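Local coordinates for pectinesterase (Aspergillus niger, PDB 5C1E), which hydrolyses the methyl esters of pectin's galacturonosyl units, releasing methanol and free acid groups, and is probably involved in the maceration of plant tissue, at residues T21-G30 and E47-L57; T93-Y104 and A120-Y131. All coordinates share one frame; numbering follows the deposited sequence. Where two conformers were deposited one is given.

Contact 1. Residues T21-G30 and E47-L57; sequences TIGDALDALG and EQLTIDYAGNL. With NAG (2-acetamido-2-deoxy-beta-D-glucopyranose), chain B.
Both oxygens of the Glu47 carboxylate close on the first turn of a helix. OE2 accepts from Ile22 N at 3.0 Å (152° at the hydrogen) and OE1 from Gly23 N at 2.8 Å (158°), each through its syn lone pair. The Glu47 chain, extended beyond CG, carries the carboxylate to the helix start. Two N-H groups that lack backbone acceptors there are thus taken up by one side chain, and the helix end would be expected to favour the charged carboxylate. Thr21 is the N-cap, its OG1 accepting from Asp24 N, and its CB rests against Glu47 OE2. This is the N-terminal end of a right-handed parallel beta-helix, where helix 22-29 covers the open end of the first coil, lying over Leu49, Ile51 and Leu57. It runs roughly along strand 49-51, at 30° with the axes 9.5 Å apart. Next along the strand, Leu49 turns CD2 to Gly23 CA and CD1 to Ile22 CG2. Leu26 fills the middle: CD1 presses on Ile51 CD1 at 3.4 Å, tight for two carbons, while CD2 meets Leu57 CD2. Farther along, Leu29 CD1 sits over one face of the Tyr53 ring, a CH-pi contact, and Gly55 N lies over the opposite face. The Tyr53 hydroxyl goes on to Ser34 O. Where the helix ends, one water donates to Gly30 O at 2.8 Å and accepts from Ala54 N at 2.9 Å.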
loop_
_atom_site.group_PDB
_atom_site.type_symbol
_atom_site.label_atom_id
_atom_site.label_comp_id
_atom_site.label_asym_id
_atom_site.label_seq_id
_atom_site.Cartn_x
_atom_site.Cartn_y
_atom_site.Cartn_z
ATOM N N THR A 21 -24.321 2.438 2.546
ATOM C CA THR A 21 -23.118 2.130 1.778
ATOM C C THR A 21 -22.068 3.260 1.865
ATOM O O THR A 21 -22.388 4.435 2.077
ATOM C CB THR A 21 -23.441 1.843 0.285
ATOM O OG1 THR A 21 -23.700 3.066 -0.417
ATOM C CG2 THR A 21 -24.622 0.877 0.138
ATOM N N ILE A 22 -20.807 2.891 1.668
ATOM C CA ILE A 22 -19.733 3.870 1.609
ATOM C C ILE A 22 -19.931 4.759 0.381
ATOM O O ILE A 22 -19.772 5.962 0.462
ATOM C CB ILE A 22 -18.338 3.218 1.616
ATOM C CG1 ILE A 22 -18.154 2.369 2.883
ATOM C CG2 ILE A 22 -17.246 4.274 1.567
ATOM C CD1 ILE A 22 -16.955 1.466 2.852
ATOM N N GLY A 23 -20.297 4.152 -0.739
ATOM C CA GLY A 23 -20.587 4.884 -1.964
ATOM C C GLY A 23 -21.627 5.982 -1.795
ATOM O O GLY A 23 -21.495 7.056 -2.363
ATOM N N ASP A 24 -22.671 5.711 -1.021
ATOM C CA ASP A 24 -23.695 6.724 -0.771
ATOM C C ASP A 24 -23.117 7.900 0.002
ATOM O O ASP A 24 -23.469 9.041 -0.280
ATOM C CB ASP A 24 -24.886 6.129 -0.027
ATOM C CG ASP A 24 -25.714 5.204 -0.894
ATOM O OD1 ASP A 24 -25.539 5.184 -2.116
ATOM O OD2 ASP A 24 -26.549 4.492 -0.329
ATOM N N ALA A 25 -22.229 7.640 0.973
ATOM C CA ALA A 25 -21.604 8.737 1.737
ATOM C C ALA A 25 -20.651 9.573 0.871
ATOM O O ALA A 25 -20.643 10.804 0.951
ATOM C CB ALA A 25 -20.866 8.217 2.960
ATOM N N LEU A 26 -19.839 8.896 0.062
ATOM C CA LEU A 26 -18.978 9.573 -0.911
ATOM C C LEU A 26 -19.811 10.469 -1.849
ATOM O O LEU A 26 -19.458 11.626 -2.076
ATOM C CB LEU A 26 -18.175 8.552 -1.733
ATOM C CG LEU A 26 -17.105 7.759 -0.974
ATOM C CD1 LEU A 26 -16.524 6.656 -1.850
ATOM C CD2 LEU A 26 -16.004 8.688 -0.481
ATOM N N ASP A 27 -20.911 9.925 -2.379
ATOM C CA ASP A 27 -21.851 10.707 -3.214
ATOM C C ASP A 27 -22.371 11.927 -2.461
ATOM O O ASP A 27 -22.474 13.021 -3.032
ATOM C CB ASP A 27 -23.051 9.852 -3.688
ATOM C CG ASP A 27 -22.668 8.787 -4.733
ATOM O OD1 ASP A 27 -21.565 8.836 -5.295
ATOM O OD2 ASP A 27 -23.487 7.886 -4.993
ATOM N N ALA A 28 -22.709 11.745 -1.191
ATOM C CA ALA A 28 -23.220 12.834 -0.364
ATOM C C ALA A 28 -22.246 14.003 -0.184
ATOM O O ALA A 28 -22.669 15.093 0.155
ATOM C CB ALA A 28 -23.658 12.317 0.998
ATOM N N LEU A 29 -20.954 13.782 -0.386
ATOM C CA LEU A 29 -19.986 14.885 -0.328
ATOM C C LEU A 29 -20.166 15.870 -1.474
ATOM O O LEU A 29 -19.888 17.050 -1.313
ATOM C CB LEU A 29 -18.549 14.355 -0.373
ATOM C CG LEU A 29 -18.157 13.442 0.798
ATOM C CD1 LEU A 29 -16.742 12.941 0.584
ATOM C CD2 LEU A 29 -18.285 14.146 2.140
ATOM N N GLY A 30 -20.596 15.370 -2.629
ATOM C CA GLY A 30 -20.824 16.206 -3.802
ATOM C C GLY A 30 -19.576 16.925 -4.285
ATOM O O GLY A 30 -18.458 16.442 -4.097
ATOM N N GLU A 47 -18.463 -3.319 -2.497
ATOM C CA GLU A 47 -18.506 -2.095 -3.287
ATOM C C GLU A 47 -17.213 -1.914 -4.064
ATOM O O GLU A 47 -16.166 -2.412 -3.655
ATOM C CB GLU A 47 -18.706 -0.890 -2.357
ATOM C CG GLU A 47 -20.011 -0.917 -1.581
ATOM C CD GLU A 47 -20.222 0.332 -0.764
ATOM O OE1 GLU A 47 -20.135 1.446 -1.329
ATOM O OE2 GLU A 47 -20.456 0.204 0.445
ATOM N N GLN A 48 -17.304 -1.219 -5.201
ATOM C CA GLN A 48 -16.141 -0.773 -5.964
ATOM C C GLN A 48 -16.191 0.755 -6.006
ATOM O O GLN A 48 -17.177 1.335 -6.459
ATOM C CB GLN A 48 -16.156 -1.360 -7.374
ATOM C CG GLN A 48 -14.869 -1.113 -8.130
ATOM C CD GLN A 48 -14.821 -1.796 -9.479
ATOM O OE1 GLN A 48 -15.853 -2.085 -10.094
ATOM N NE2 GLN A 48 -13.609 -2.065 -9.949
ATOM N N LEU A 49 -15.151 1.408 -5.499
ATOM C CA LEU A 49 -15.215 2.844 -5.225
ATOM C C LEU A 49 -14.148 3.636 -5.963
ATOM O O LEU A 49 -13.021 3.173 -6.132
ATOM C CB LEU A 49 -15.039 3.075 -3.725
ATOM C CG LEU A 49 -16.036 2.343 -2.839
ATOM C CD1 LEU A 49 -15.642 2.500 -1.384
ATOM C CD2 LEU A 49 -17.439 2.867 -3.101
ATOM N N THR A 50 -14.510 4.832 -6.412
ATOM C CA THR A 50 -13.529 5.798 -6.900
ATOM C C THR A 50 -13.598 6.994 -5.976
ATOM O O THR A 50 -14.685 7.560 -5.783
ATOM C CB THR A 50 -13.796 6.213 -8.357
ATOM O OG1 THR A 50 -13.675 5.052 -9.189
ATOM C CG2 THR A 50 -12.791 7.273 -8.816
ATOM N N ILE A 51 -12.465 7.356 -5.389
ATOM C CA ILE A 51 -12.390 8.493 -4.461
ATOM C C ILE A 51 -11.823 9.697 -5.219
ATOM O O ILE A 51 -10.607 9.781 -5.449
ATOM C CB ILE A 51 -11.472 8.233 -3.256
ATOM C CG1 ILE A 51 -11.729 6.871 -2.596
ATOM C CG2 ILE A 51 -11.609 9.349 -2.219
ATOM C CD1 ILE A 51 -13.104 6.644 -2.047
ATOM N N ASP A 52 -12.698 10.619 -5.621
ATOM C CA ASP A 52 -12.273 11.776 -6.415
ATOM C C ASP A 52 -12.729 13.109 -5.831
ATOM O O ASP A 52 -12.769 14.100 -6.534
ATOM C CB ASP A 52 -12.756 11.635 -7.867
ATOM C CG ASP A 52 -14.269 11.529 -7.967
ATOM O OD1 ASP A 52 -14.955 11.766 -6.943
ATOM O OD2 ASP A 52 -14.762 11.199 -9.065
ATOM N N TYR A 53 -13.045 13.133 -4.544
ATOM C CA TYR A 53 -13.499 14.345 -3.877
ATOM C C TYR A 53 -12.471 15.475 -4.056
ATOM O O TYR A 53 -11.248 15.248 -3.966
ATOM C CB TYR A 53 -13.719 14.025 -2.396
ATOM C CG TYR A 53 -14.264 15.163 -1.574
ATOM C CD1 TYR A 53 -15.518 15.712 -1.858
ATOM C CD2 TYR A 53 -13.538 15.684 -0.515
ATOM C CE1 TYR A 53 -16.017 16.761 -1.101
ATOM C CE2 TYR A 53 -14.027 16.736 0.245
ATOM C CZ TYR A 53 -15.273 17.271 -0.060
ATOM O OH TYR A 53 -15.794 18.318 0.684
ATOM N N ALA A 54 -12.970 16.690 -4.311
ATOM C CA ALA A 54 -12.116 17.847 -4.575
ATOM C C ALA A 54 -11.407 18.367 -3.337
ATOM O O ALA A 54 -10.329 18.920 -3.429
ATOM C CB ALA A 54 -12.922 18.965 -5.232
ATOM N N GLY A 55 -12.025 18.213 -2.177
ATOM C CA GLY A 55 -11.416 18.643 -0.936
ATOM C C GLY A 55 -10.571 17.559 -0.273
ATOM O O GLY A 55 -10.332 16.499 -0.845
ATOM N N ASN A 56 -10.092 17.841 0.934
ATOM C CA ASN A 56 -9.318 16.866 1.691
ATOM C C ASN A 56 -10.253 15.946 2.463
ATOM O O ASN A 56 -10.936 16.378 3.389
ATOM C CB ASN A 56 -8.347 17.553 2.643
ATOM C CG ASN A 56 -7.012 17.863 1.990
ATOM O OD1 ASN A 56 -6.816 17.642 0.784
ATOM N ND2 ASN A 56 -6.499 18.774 3.122
ATOM N N LEU A 57 -10.291 14.685 2.049
ATOM C CA LEU A 57 -11.183 13.675 2.635
ATOM C C LEU A 57 -10.386 12.763 3.541
ATOM O O LEU A 57 -9.263 12.357 3.190
ATOM C CB LEU A 57 -11.852 12.848 1.537
ATOM C CG LEU A 57 -12.734 11.681 1.963
ATOM C CD1 LEU A 57 -13.961 12.205 2.691
ATOM C CD2 LEU A 57 -13.162 10.856 0.769
HETATM C C1 NAG B . -5.261 20.228 2.215
HETATM C C2 NAG B . -5.341 21.386 3.194
HETATM C C3 NAG B . -3.942 21.995 3.233
HETATM C C4 NAG B . -2.902 20.912 3.586
HETATM C C5 NAG B . -3.107 19.592 2.817
HETATM C C6 NAG B . -2.309 18.435 3.399
HETATM C C7 NAG B . -7.540 22.481 3.530
HETATM C C8 NAG B . -8.565 23.453 3.009
HETATM N N2 NAG B . -6.417 22.303 2.816
HETATM O O3 NAG B . -3.913 23.068 4.159
HETATM O O4 NAG B . -1.585 21.389 3.344
HETATM O O5 NAG B . -4.466 19.217 2.810
HETATM O O6 NAG B . -2.447 17.301 2.563
HETATM O O7 NAG B . -7.779 21.898 4.584
HETATM O O HOH W 1 -15.803 17.315 -4.616
#

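Contact 2. Residues T93-Y104 and A120-Y131; sequences TVNVVSDGFSMY and ALVGNADQLGFY. With NAG (2-acetamido-2-deoxy-beta-D-glucopyranose), chain B.
Tyr104 and Tyr131 lie side by side in an offset stack, centroids 4.7 Å apart and planes 15° from parallel, with Tyr131 CD2 over the Tyr104 face. CG stands beside the backbone N in both, which sends the two rings the same way; the Tyr104 hydroxyl bonds to the Asp296 carboxylate, that of Tyr131 to the backbone N of Asp296. Inside the coil, between the two sheets, the packing is dense and apolar. The Phe101 ring brings its CE2 edge to Phe130 CE2 at 4.0 Å, the two side chains crossing at about a right angle. Met103, bent at chi3 (79°), curls its CE back to Phe130 CD2 and Leu121 CD1, while Val96 CG1 slides past Leu128 CD2. These are successive coils of the right-handed parallel beta-helix, with like positions stacked in ladders: Val94 over Leu121, Met103 over Phe130. Parallel backbone bonds join 94-96 to 121-124 and 102-104 to 128-131, with Val96 N to Val122 O at 2.8 Å. The turn is the solvent side, polar and watered, though still pinned by two bonds. Asp99 OD1 accepts from Asp126 N at 2.9 Å, the donor 37° out of the carboxylate plane, and Gly100 N returns a bond to Asp126 O. The two carboxylates come close, OD1 of Asp99 4.4 Å from OD2 of Asp126, and a water donating to OD2 of each probably eases their repulsion. Another water donates to Asn95 OD1 and accepts from Asn124 ND2.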
loop_
_atom_site.group_PDB
_atom_site.type_symbol
_atom_site.label_atom_id
_atom_site.label_comp_id
_atom_site.label_asym_id
_atom_site.label_seq_id
_atom_site.Cartn_x
_atom_site.Cartn_y
_atom_site.Cartn_z
ATOM N N THR A 93 -10.579 -2.350 -6.293
ATOM C CA THR A 93 -11.711 -2.242 -5.378
ATOM C C THR A 93 -11.886 -0.793 -4.938
ATOM O O THR A 93 -13.019 -0.289 -4.851
ATOM C CB THR A 93 -11.537 -3.173 -4.184
ATOM O OG1 THR A 93 -11.482 -4.513 -4.676
ATOM C CG2 THR A 93 -12.689 -3.032 -3.228
ATOM N N VAL A 94 -10.764 -0.125 -4.698
ATOM C CA VAL A 94 -10.759 1.315 -4.367
ATOM C C VAL A 94 -9.723 2.053 -5.223
ATOM O O VAL A 94 -8.549 1.647 -5.294
ATOM C CB VAL A 94 -10.438 1.587 -2.887
ATOM C CG1 VAL A 94 -10.375 3.085 -2.633
ATOM C CG2 VAL A 94 -11.475 0.968 -1.968
ATOM N N ASN A 95 -10.169 3.131 -5.869
ATOM C CA ASN A 95 -9.339 3.920 -6.763
ATOM C C ASN A 95 -9.232 5.321 -6.194
ATOM O O ASN A 95 -10.198 6.066 -6.223
ATOM C CB ASN A 95 -9.960 3.938 -8.178
ATOM C CG ASN A 95 -9.153 4.740 -9.184
ATOM O OD1 ASN A 95 -8.050 5.213 -8.902
ATOM N ND2 ASN A 95 -9.700 4.875 -10.395
ATOM N N VAL A 96 -8.070 5.673 -5.655
ATOM C CA VAL A 96 -7.899 6.979 -5.020
ATOM C C VAL A 96 -7.238 7.960 -5.977
ATOM O O VAL A 96 -6.036 7.856 -6.272
ATOM C CB VAL A 96 -7.068 6.889 -3.740
ATOM C CG1 VAL A 96 -6.998 8.244 -3.064
ATOM C CG2 VAL A 96 -7.664 5.871 -2.781
ATOM N N VAL A 97 -8.017 8.923 -6.440
ATOM C CA VAL A 97 -7.493 9.994 -7.296
ATOM C C VAL A 97 -7.678 11.379 -6.659
ATOM O O VAL A 97 -7.682 12.411 -7.343
ATOM C CB VAL A 97 -8.093 9.937 -8.709
ATOM C CG1 VAL A 97 -7.684 8.649 -9.389
ATOM C CG2 VAL A 97 -9.609 10.095 -8.680
ATOM N N SER A 98 -7.759 11.415 -5.334
ATOM C CA SER A 98 -8.019 12.661 -4.623
ATOM C C SER A 98 -6.794 13.032 -3.782
ATOM O O SER A 98 -6.454 12.330 -2.808
ATOM C CB SER A 98 -9.269 12.478 -3.748
ATOM O OG SER A 98 -9.535 13.606 -2.935
ATOM N N ASP A 99 -6.140 14.145 -4.125
ATOM C CA ASP A 99 -5.021 14.625 -3.317
ATOM C C ASP A 99 -5.380 14.737 -1.830
ATOM O O ASP A 99 -6.483 15.144 -1.465
ATOM C CB ASP A 99 -4.523 15.990 -3.792
ATOM C CG ASP A 99 -3.745 15.926 -5.098
ATOM O OD1 ASP A 99 -3.303 14.848 -5.552
ATOM O OD2 ASP A 99 -3.559 17.011 -5.673
ATOM N N GLY A 100 -4.433 14.371 -0.979
ATOM C CA GLY A 100 -4.561 14.595 0.458
ATOM C C GLY A 100 -5.462 13.615 1.178
ATOM O O GLY A 100 -5.717 13.778 2.369
ATOM N N PHE A 101 -5.959 12.604 0.465
ATOM C CA PHE A 101 -6.815 11.587 1.072
ATOM C C PHE A 101 -6.064 10.858 2.202
ATOM O O PHE A 101 -4.863 10.558 2.082
ATOM C CB PHE A 101 -7.255 10.585 -0.004
ATOM C CG PHE A 101 -8.078 9.440 0.512
ATOM C CD1 PHE A 101 -9.392 9.634 0.925
ATOM C CD2 PHE A 101 -7.553 8.144 0.544
ATOM C CE1 PHE A 101 -10.160 8.567 1.373
ATOM C CE2 PHE A 101 -8.314 7.080 0.979
ATOM C CZ PHE A 101 -9.622 7.292 1.409
ATOM N N SER A 102 -6.778 10.585 3.290
ATOM C CA SER A 102 -6.252 9.762 4.383
ATOM C C SER A 102 -7.249 8.675 4.709
ATOM O O SER A 102 -8.458 8.927 4.711
ATOM C CB SER A 102 -5.990 10.607 5.621
ATOM O OG SER A 102 -5.123 11.661 5.317
ATOM N N MET A 103 -6.758 7.470 4.992
ATOM C CA MET A 103 -7.635 6.374 5.370
ATOM C C MET A 103 -7.066 5.697 6.619
ATOM O O MET A 103 -5.853 5.475 6.714
ATOM C CB MET A 103 -7.807 5.390 4.210
ATOM C CG MET A 103 -8.849 4.313 4.476
ATOM S SD MET A 103 -9.294 3.410 2.983
ATOM C CE MET A 103 -7.925 2.285 2.798
ATOM N N TYR A 104 -7.941 5.432 7.585
ATOM C CA TYR A 104 -7.565 4.861 8.873
ATOM C C TYR A 104 -8.365 3.618 9.151
ATOM O O TYR A 104 -9.604 3.655 9.154
ATOM C CB TYR A 104 -7.841 5.837 10.033
ATOM C CG TYR A 104 -6.997 7.077 10.063
ATOM C CD1 TYR A 104 -7.320 8.169 9.264
ATOM C CD2 TYR A 104 -5.863 7.176 10.890
ATOM C CE1 TYR A 104 -6.555 9.304 9.278
ATOM C CE2 TYR A 104 -5.109 8.340 10.929
ATOM C CZ TYR A 104 -5.474 9.395 10.118
ATOM O OH TYR A 104 -4.761 10.551 10.081
ATOM N N ALA A 120 -6.300 -4.357 -5.430
ATOM C CA ALA A 120 -7.099 -4.047 -4.241
ATOM C C ALA A 120 -7.287 -2.540 -4.130
ATOM O O ALA A 120 -8.409 -2.063 -4.150
ATOM C CB ALA A 120 -6.462 -4.607 -2.992
ATOM N N LEU A 121 -6.197 -1.789 -4.052
ATOM C CA LEU A 121 -6.278 -0.333 -4.011
ATOM C C LEU A 121 -5.255 0.298 -4.934
ATOM O O LEU A 121 -4.108 -0.169 -5.019
ATOM C CB LEU A 121 -6.120 0.217 -2.582
ATOM C CG LEU A 121 -6.235 1.746 -2.449
ATOM C CD1 LEU A 121 -6.932 2.147 -1.167
ATOM C CD2 LEU A 121 -4.878 2.425 -2.545
ATOM N N VAL A 122 -5.688 1.320 -5.677
ATOM C CA VAL A 122 -4.748 2.122 -6.439
ATOM C C VAL A 122 -4.673 3.503 -5.799
ATOM O O VAL A 122 -5.701 4.150 -5.517
ATOM C CB VAL A 122 -5.037 2.182 -7.968
ATOM C CG1 VAL A 122 -6.481 2.472 -8.271
ATOM C CG2 VAL A 122 -4.142 3.212 -8.656
ATOM N N GLY A 123 -3.446 3.921 -5.551
ATOM C CA GLY A 123 -3.159 5.269 -5.106
ATOM C C GLY A 123 -2.624 6.076 -6.258
ATOM O O GLY A 123 -1.535 5.801 -6.753
ATOM N N ASN A 124 -3.393 7.065 -6.703
ATOM C CA ASN A 124 -3.011 7.860 -7.874
ATOM C C ASN A 124 -3.276 9.343 -7.632
ATOM O O ASN A 124 -4.083 9.973 -8.319
ATOM C CB ASN A 124 -3.743 7.335 -9.111
ATOM C CG ASN A 124 -3.299 8.006 -10.392
ATOM O OD1 ASN A 124 -2.190 8.517 -10.489
ATOM N ND2 ASN A 124 -4.179 8.021 -11.379
ATOM N N ALA A 125 -2.559 9.876 -6.656
ATOM C CA ALA A 125 -2.673 11.265 -6.210
ATOM C C ALA A 125 -1.567 11.547 -5.185
ATOM O O ALA A 125 -0.854 10.643 -4.742
ATOM C CB ALA A 125 -4.037 11.518 -5.591
ATOM N N ASP A 126 -1.415 12.810 -4.816
ATOM C CA ASP A 126 -0.363 13.208 -3.884
ATOM C C ASP A 126 -0.849 13.322 -2.440
ATOM O O ASP A 126 -2.034 13.536 -2.174
ATOM C CB ASP A 126 0.215 14.572 -4.281
ATOM C CG ASP A 126 1.079 14.519 -5.524
ATOM O OD1 ASP A 126 1.926 13.605 -5.658
ATOM O OD2 ASP A 126 0.942 15.442 -6.359
ATOM N N GLN A 127 0.107 13.223 -1.523
ATOM C CA GLN A 127 -0.127 13.328 -0.082
ATOM C C GLN A 127 -1.191 12.349 0.406
ATOM O O GLN A 127 -2.120 12.724 1.127
ATOM C CB GLN A 127 -0.456 14.782 0.291
ATOM C CG GLN A 127 0.634 15.706 -0.211
ATOM C CD GLN A 127 0.649 17.086 0.409
ATOM O OE1 GLN A 127 -0.272 17.501 1.118
ATOM N NE2 GLN A 127 1.722 17.819 0.132
ATOM N N LEU A 128 -1.065 11.100 -0.032
ATOM C CA LEU A 128 -1.945 10.020 0.405
ATOM C C LEU A 128 -1.401 9.361 1.651
ATOM O O LEU A 128 -0.229 8.941 1.692
ATOM C CB LEU A 128 -2.112 8.968 -0.692
ATOM C CG LEU A 128 -2.640 9.525 -2.015
ATOM C CD1 LEU A 128 -2.905 8.371 -2.981
ATOM C CD2 LEU A 128 -3.893 10.381 -1.817
ATOM N N GLY A 129 -2.238 9.280 2.675
ATOM C CA GLY A 129 -1.834 8.693 3.964
ATOM C C GLY A 129 -2.727 7.542 4.351
ATOM O O GLY A 129 -3.954 7.690 4.369
ATOM N N PHE A 130 -2.114 6.404 4.663
ATOM C CA PHE A 130 -2.830 5.197 5.048
ATOM C C PHE A 130 -2.283 4.681 6.373
ATOM O O PHE A 130 -1.088 4.447 6.508
ATOM C CB PHE A 130 -2.700 4.119 3.958
ATOM C CG PHE A 130 -3.251 4.539 2.634
ATOM C CD1 PHE A 130 -2.455 5.193 1.710
ATOM C CD2 PHE A 130 -4.583 4.287 2.306
ATOM C CE1 PHE A 130 -2.972 5.579 0.476
ATOM C CE2 PHE A 130 -5.111 4.685 1.081
ATOM C CZ PHE A 130 -4.307 5.335 0.171
ATOM N N TYR A 131 -3.174 4.499 7.340
ATOM C CA TYR A 131 -2.798 4.219 8.708
ATOM C C TYR A 131 -3.592 3.041 9.237
ATOM O O TYR A 131 -4.809 3.094 9.316
ATOM C CB TYR A 131 -3.107 5.453 9.570
ATOM C CG TYR A 131 -2.453 6.720 9.061
ATOM C CD1 TYR A 131 -1.170 7.056 9.448
ATOM C CD2 TYR A 131 -3.109 7.560 8.180
ATOM C CE1 TYR A 131 -0.564 8.214 8.981
ATOM C CE2 TYR A 131 -2.510 8.711 7.702
ATOM C CZ TYR A 131 -1.237 9.028 8.111
ATOM O OH TYR A 131 -0.639 10.172 7.656
HETATM C C1 NAG B . -5.261 20.228 2.215
HETATM C C2 NAG B . -5.341 21.386 3.194
HETATM C C3 NAG B . -3.942 21.995 3.233
HETATM C C4 NAG B . -2.902 20.912 3.586
HETATM C C5 NAG B . -3.107 19.592 2.817
HETATM C C6 NAG B . -2.309 18.435 3.399
HETATM C C7 NAG B . -7.540 22.481 3.530
HETATM C C8 NAG B . -8.565 23.453 3.009
HETATM N N2 NAG B . -6.417 22.303 2.816
HETATM O O3 NAG B . -3.913 23.068 4.159
HETATM O O4 NAG B . -1.585 21.389 3.344
HETATM O O5 NAG B . -4.466 19.217 2.810
HETATM O O6 NAG B . -2.447 17.301 2.563
HETATM O O7 NAG B . -7.779 21.898 4.584
HETATM O O HOH W 2 -6.210 5.853 -10.860
HETATM O O HOH W 3 -1.107 17.307 -6.925
HETATM O O HOH W 4 -2.938 12.257 3.675
#

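In the fold
Contact 1 closes along the chain before contact 2 opens, and their centres lie 12 Å apart. They share a parallel sheet: strand 49-51 is the neighbour of 94-96, which in turn pairs with 121-124, and the bond of 2.7 Å from Ile51 N to Asn95 O probably joins the first two. At the turns, Tyr53 O and Ser98 OG are 2.6 Å apart, probably hydrogen-bonded, a second tie between the coil of contact 1 and the next. The sugar on Asn56 belongs to contact 1 but reaches toward Gln127 of contact 2, so it spans the turns of both. Neither contact holds the predicted active-site residue, Asp161.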